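Local coordinates for protein MgGH51 (PDB 6ZPV) that probably releases terminal alpha-L-arabinofuranosyl residues from arabinose-containing polysaccharides by hydrolysis, as a fungal GH51 alpha-L-arabinofuranosidase, at residues H11-L17 and S471-A477. Sequence-based numbering, arbitrary orientation.
With SO4 (sulfate ion), chain R.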
ATOM      1  N   HIS A  11      23.970  15.232 -14.329  1.00 12.66           N
ATOM      2  CA  HIS A  11      22.697  14.771 -14.886  1.00 14.12           C
ATOM      3  C   HIS A  11      21.546  15.276 -14.037  1.00 12.23           C
ATOM      4  O   HIS A  11      21.762  15.724 -12.894  1.00 13.00           O
ATOM      5  CB  HIS A  11      22.654  13.229 -15.061  1.00 13.54           C
ATOM      6  CG  HIS A  11      22.618  12.480 -13.801  1.00 13.60           C
ATOM      7  ND1 HIS A  11      23.735  11.963 -13.160  1.00 16.39           N
ATOM      8  CD2 HIS A  11      21.560  12.149 -13.046  1.00 12.99           C
ATOM      9  CE1 HIS A  11      23.284  11.307 -12.048  1.00 14.55           C
ATOM     10  NE2 HIS A  11      21.969  11.420 -11.991  1.00 15.29           N
ATOM     11  N   THR A  12      20.373  15.188 -14.587  1.00 12.18           N
ATOM     12  CA  THR A  12      19.119  15.514 -13.894  1.00 13.12           C
ATOM     13  C   THR A  12      18.655  14.335 -13.090  1.00 13.63           C
ATOM     14  O   THR A  12      18.658  13.174 -13.568  1.00 17.06           O
ATOM     15  CB  THR A  12      18.065  15.944 -14.932  1.00 14.33           C
ATOM     16  OG1 THR A  12      18.423  17.180 -15.563  1.00 14.06           O
ATOM     17  CG2 THR A  12      16.687  16.108 -14.333  1.00 14.55           C
ATOM     18  N   VAL A  13      18.212  14.594 -11.874  1.00 12.06           N
ATOM     19  CA  VAL A  13      17.633  13.559 -10.996  1.00 12.13           C
ATOM     20  C   VAL A  13      16.164  13.469 -11.377  1.00 12.20           C
ATOM     21  O   VAL A  13      15.459  14.462 -11.322  1.00 13.55           O
ATOM     22  CB  VAL A  13      17.778  13.929  -9.525  1.00 13.12           C
ATOM     23  CG1 VAL A  13      17.211  12.818  -8.665  1.00 14.63           C
ATOM     24  CG2 VAL A  13      19.214  14.191  -9.144  1.00 14.05           C
ATOM     25  N   PRO A  14      15.678  12.293 -11.814  1.00 12.22           N
ATOM     26  CA  PRO A  14      14.283  12.156 -12.236  1.00 13.46           C
ATOM     27  C   PRO A  14      13.308  12.567 -11.134  1.00 12.38           C
ATOM     28  O   PRO A  14      13.553  12.262  -9.953  1.00 12.80           O
ATOM     29  CB  PRO A  14      14.172  10.649 -12.521  1.00 16.48           C
ATOM     30  CG  PRO A  14      15.503  10.178 -12.841  1.00 18.59           C
ATOM     31  CD  PRO A  14      16.387  11.013 -11.915  1.00 14.18           C
ATOM     32  N   SER A  15      12.160  13.103 -11.527  1.00 12.24           N
ATOM     33  CA  SER A  15      11.097  13.417 -10.549  1.00 12.95           C
ATOM     34  C   SER A  15      10.582  12.147  -9.885  1.00 12.42           C
ATOM     35  O   SER A  15      10.082  12.273  -8.744  1.00 13.04           O
ATOM     36  CB  SER A  15       9.961  14.166 -11.239  1.00 14.55           C
ATOM     37  OG  SER A  15       9.167  13.334 -12.054  1.00 16.89           O
ATOM     38  N   THR A  16      10.709  11.015 -10.519  1.00 11.79           N
ATOM     39  CA  THR A  16      10.169   9.735 -10.076  1.00 11.99           C
ATOM     40  C   THR A  16      11.093   8.923  -9.182  1.00 11.04           C
ATOM     41  O   THR A  16      10.733   7.804  -8.845  1.00 11.71           O
ATOM     42  CB  THR A  16       9.780   8.935 -11.332  1.00 13.05           C
ATOM     43  OG1 THR A  16      10.897   8.912 -12.229  1.00 13.72           O
ATOM     44  CG2 THR A  16       8.561   9.499 -12.019  1.00 14.07           C
ATOM     45  N   LEU A  17      12.246   9.472  -8.773  1.00 10.91           N
ATOM     46  CA  LEU A  17      13.243   8.571  -8.153  1.00 10.28           C
ATOM     47  C   LEU A  17      12.684   7.835  -6.954  1.00 10.38           C
ATOM     48  O   LEU A  17      12.996   6.632  -6.803  1.00 11.26           O
ATOM     49  CB  LEU A  17      14.492   9.343  -7.778  1.00 10.99           C
ATOM     50  CG  LEU A  17      15.637   8.508  -7.230  1.00 10.96           C
ATOM     51  CD1 LEU A  17      16.036   7.371  -8.136  1.00 12.45           C
ATOM     52  CD2 LEU A  17      16.841   9.397  -6.958  1.00 11.53           C
ATOM     53  N   SER A 471      21.157   7.803 -10.972  1.00 11.39           N
ATOM     54  CA  SER A 471      19.775   8.187 -11.382  1.00 11.60           C
ATOM     55  C   SER A 471      19.696   8.726 -12.807  1.00 12.61           C
ATOM     56  O   SER A 471      18.590   9.054 -13.253  1.00 13.88           O
ATOM     57  CB  SER A 471      19.132   9.064 -10.361  1.00 12.52           C
ATOM     58  OG  SER A 471      19.808  10.302 -10.182  1.00 13.90           O
ATOM     59  N   ASP A 472      20.810   8.735 -13.538  1.00 12.89           N
ATOM     60  CA  ASP A 472      20.741   8.869 -14.992  1.00 13.70           C
ATOM     61  C   ASP A 472      20.053   7.666 -15.598  1.00 14.02           C
ATOM     62  O   ASP A 472      19.378   7.817 -16.634  1.00 17.18           O
ATOM     63  CB  ASP A 472      22.122   9.127 -15.592  1.00 14.67           C
ATOM     64  CG  ASP A 472      23.167   8.056 -15.338  1.00 15.17           C
ATOM     65  OD1 ASP A 472      23.207   7.541 -14.194  1.00 14.99           O
ATOM     66  OD2 ASP A 472      23.954   7.812 -16.262  1.00 17.63           O
ATOM     67  N   ILE A 473      20.215   6.477 -15.028  1.00 12.91           N
ATOM     68  CA  ILE A 473      19.570   5.236 -15.517  1.00 13.12           C
ATOM     69  C   ILE A 473      18.548   4.682 -14.511  1.00 12.63           C
ATOM     70  O   ILE A 473      17.653   3.947 -14.948  1.00 14.43           O
ATOM     71  CB  ILE A 473      20.590   4.171 -15.941  1.00 13.41           C
ATOM     72  CG1 ILE A 473      21.410   3.625 -14.779  1.00 14.77           C
ATOM     73  CG2 ILE A 473      21.406   4.673 -17.106  1.00 16.47           C
ATOM     74  CD1 ILE A 473      22.248   2.388 -15.120  1.00 14.78           C
ATOM     75  N   VAL A 474      18.683   4.905 -13.210  1.00 11.98           N
ATOM     76  CA  VAL A 474      17.693   4.494 -12.218  1.00 11.29           C
ATOM     77  C   VAL A 474      16.623   5.572 -12.150  1.00 11.59           C
ATOM     78  O   VAL A 474      16.943   6.718 -11.762  1.00 13.24           O
ATOM     79  CB  VAL A 474      18.315   4.244 -10.838  1.00 11.57           C
ATOM     80  CG1 VAL A 474      17.198   3.870  -9.841  1.00 13.29           C
ATOM     81  CG2 VAL A 474      19.391   3.184 -10.875  1.00 12.35           C
ATOM     82  N   PHE A 475      15.396   5.268 -12.566  1.00 11.05           N
ATOM     83  CA  PHE A 475      14.361   6.286 -12.612  1.00 11.24           C
ATOM     84  C   PHE A 475      13.401   6.247 -11.432  1.00 10.88           C
ATOM     85  O   PHE A 475      12.672   7.234 -11.224  1.00 11.64           O
ATOM     86  CB  PHE A 475      13.569   6.290 -13.933  1.00 11.59           C
ATOM     87  CG  PHE A 475      12.524   5.237 -14.100  1.00 11.63           C
ATOM     88  CD1 PHE A 475      12.867   3.910 -14.440  1.00 12.53           C
ATOM     89  CD2 PHE A 475      11.190   5.499 -13.871  1.00 12.76           C
ATOM     90  CE1 PHE A 475      11.903   2.941 -14.633  1.00 13.89           C
ATOM     91  CE2 PHE A 475      10.226   4.520 -14.082  1.00 12.96           C
ATOM     92  CZ  PHE A 475      10.593   3.238 -14.439  1.00 13.80           C
ATOM     93  N   ALA A 476      13.364   5.162 -10.670  1.00 10.80           N
ATOM     94  CA  ALA A 476      12.336   4.973  -9.634  1.00 10.38           C
ATOM     95  C   ALA A 476      12.816   3.864  -8.699  1.00 10.55           C
ATOM     96  O   ALA A 476      13.461   2.896  -9.149  1.00 11.24           O
ATOM     97  CB  ALA A 476      11.032   4.594 -10.312  1.00 10.94           C
ATOM     98  N   ALA A 477      12.438   3.954  -7.436  1.00 10.12           N
ATOM     99  CA  ALA A 477      12.837   2.991  -6.402  1.00 10.10           C
ATOM    100  C   ALA A 477      11.808   3.019  -5.288  1.00 10.22           C
ATOM    101  O   ALA A 477      11.448   4.101  -4.805  1.00 10.26           O
ATOM    102  CB  ALA A 477      14.198   3.329  -5.896  1.00 10.70           C
TER
HETATM  103  S   SO4 R 728      10.813  12.858 -15.036  0.76 18.39           S
HETATM  104  O1  SO4 R 728      10.076  12.077 -14.021  0.75 20.51           O
HETATM  105  O2  SO4 R 728       9.993  13.501 -16.017  0.75 27.22           O
HETATM  106  O3  SO4 R 728      11.722  11.884 -15.753  0.75 25.00           O
HETATM  107  O4  SO4 R 728      11.685  13.749 -14.285  0.75 21.98           O
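His11 lays one face of its imidazole over the CB of Asp472, a CH-pi contact in which CB sits 3.9 Å from the ring centroid. At the ring edge, NE2 of His11 donates a hydrogen bond of 3.0 Å to OG of Ser471. A flat ring with a polar rim suits this place, since it can pack and bond at once. Ser471 OG is also hydrogen-bonded to Glu468 O, in the helix 454-469, while the Asp472 carboxylate forms a salt bridge with Arg420. Pro14 follows, its CD 3.2 Å from Ser471 O and its CG 4.5 Å from Phe475 CB; the compact ring packs against both, and Pro14 begins a type I turn, closed by Leu17 N bonding to Pro14 O at 3.3 Å. Within that turn Thr16 OG1 donates to Phe475 O at 2.6 Å, a short side-chain bond to a strand carbonyl. Leu17 starts away from 471-477, but its branched end bends back, CD1 reaching 4.1 Å from Val474 CG1. Small Ala476 lets the backbones close to 4.0 Å between its CA and that of Leu17, with a CA-H...O contact of 3.3 Å from Ala476 CA to Thr16 O. On the solvent side, a sulfate, probably from the crystallisation liquor, is held by Ser15 N and OG and by Arg344. The segment 11-17 thus runs from an edge strand of the C-terminal antiparallel beta domain to the start of the barrel, passing residues 471-472 and then the beginning of strand 474-479, the eighth strand of the (beta/alpha)8 barrel characteristic of GH51 enzymes.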